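Local coordinates for protein putative epimerase (Burkholderia cenocepacia, PDB 4LW8) that is probably an NAD(P)-dependent epimerase of the epimerase/dehydratase family, acting on a sugar substrate in the biosynthesis of lipopolysaccharide O-antigen, at residues A[233-236]-A[237-241]. Residues are numbered along the deposited sequence; the frame is centred on the assembly and turned at random.
Sequences AYLK and LIEAA
The last two turns of the amphipathic helix 227-240, in the Rossmann-type part of this epimerase-family fold, hold an i to i+3 salt bridge on the outer face, where K236 reaches across to E239. The bridge is long: K236 NZ lies 3.7 Å from E239 OE1, and the aliphatic part of the lysine comes closer, with CD 3.4 Å from that same oxygen. Bends at chi2 (-69°) and chi4 (-72°) turn the amine back toward the carboxylate, whereas the glutamate runs extended beyond CG. One turn before E239, L235 offers its branch to the other carboxylate oxygen; its CG is 3.8 Å from E239 OE2, a van der Waals contact. Within this stretch OE1 faces the lysine chain, its CD as well as its amine, while OE2 lies against the L235 branch, which offers it no hydrogen bond. The backbone here is regular alpha-helix, as four successive i to i+4 bonds show, from L237 N to A233 O at 2.9 Å through A240 N to K236 O at 3.0 Å, with N-H...O angles of about 157°. A241 then leaves helical geometry with positive phi, although its N still bonds to L237 O at 2.8 Å. The buried face turns to the central sheet: Y234 and I238 pack on L132 of strand 130-134, Y234 also meets A183 and P185 of strand 180-189, and L237 touches F247 of strand 246-249.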
# COMPACT_ATOMS: atom_id res chain seq x y z
N ALA A 233 -9.31 -1.46 24.85
CA ALA A 233 -8.59 -0.33 24.25
C ALA A 233 -9.30 0.21 23.01
O ALA A 233 -9.40 1.42 22.83
CB ALA A 233 -7.16 -0.76 23.89
N TYR A 234 -9.80 -0.69 22.17
CA TYR A 234 -10.57 -0.31 21.00
C TYR A 234 -11.78 0.55 21.41
O TYR A 234 -12.06 1.59 20.80
CB TYR A 234 -11.05 -1.56 20.24
CG TYR A 234 -9.99 -2.27 19.38
CD1 TYR A 234 -8.65 -1.90 19.45
CD2 TYR A 234 -10.36 -3.29 18.50
CE1 TYR A 234 -7.69 -2.55 18.66
CE2 TYR A 234 -9.40 -3.94 17.71
CZ TYR A 234 -8.06 -3.56 17.80
OH TYR A 234 -7.09 -4.19 17.04
N LEU A 235 -12.48 0.14 22.46
CA LEU A 235 -13.63 0.90 22.94
C LEU A 235 -13.21 2.29 23.40
O LEU A 235 -13.88 3.28 23.11
CB LEU A 235 -14.34 0.16 24.07
CG LEU A 235 -15.47 0.95 24.73
CD1 LEU A 235 -16.60 1.26 23.74
CD2 LEU A 235 -16.02 0.24 25.97
N LYS A 236 -12.08 2.38 24.11
CA LYS A 236 -11.57 3.67 24.57
C LYS A 236 -11.24 4.57 23.39
O LYS A 236 -11.47 5.78 23.44
CB LYS A 236 -10.34 3.47 25.47
CG LYS A 236 -10.68 3.04 26.88
CD LYS A 236 -11.37 4.19 27.63
CE LYS A 236 -11.66 3.86 29.09
NZ LYS A 236 -12.75 2.87 29.22
N LEU A 237 -10.71 4.00 22.32
CA LEU A 237 -10.44 4.77 21.11
C LEU A 237 -11.73 5.26 20.45
O LEU A 237 -11.80 6.37 19.93
CB LEU A 237 -9.62 3.96 20.12
CG LEU A 237 -8.18 3.72 20.59
CD1 LEU A 237 -7.47 2.77 19.63
CD2 LEU A 237 -7.43 5.05 20.70
N ILE A 238 -12.75 4.41 20.46
CA ILE A 238 -14.07 4.82 19.99
C ILE A 238 -14.59 6.02 20.81
O ILE A 238 -14.99 7.04 20.24
CB ILE A 238 -15.08 3.64 20.09
CG1 ILE A 238 -14.78 2.59 19.00
CG2 ILE A 238 -16.51 4.13 20.03
CD1 ILE A 238 -14.96 3.09 17.57
N GLU A 239 -14.53 5.92 22.13
CA GLU A 239 -15.10 6.95 23.00
C GLU A 239 -14.36 8.28 22.86
O GLU A 239 -14.98 9.35 22.87
CB GLU A 239 -15.06 6.50 24.46
CG GLU A 239 -15.93 5.31 24.76
CD GLU A 239 -15.69 4.71 26.14
OE1 GLU A 239 -14.61 4.94 26.74
OE2 GLU A 239 -16.60 4.00 26.62
N ALA A 240 -13.04 8.22 22.73
CA ALA A 240 -12.23 9.44 22.60
C ALA A 240 -12.25 9.97 21.17
O ALA A 240 -12.07 11.16 20.95
CB ALA A 240 -10.80 9.17 23.04
N ALA A 241 -12.50 9.08 20.21
CA ALA A 241 -12.53 9.45 18.78
C ALA A 241 -11.41 10.41 18.31
O ALA A 241 -11.71 11.46 17.73
CB ALA A 241 -13.88 10.05 18.45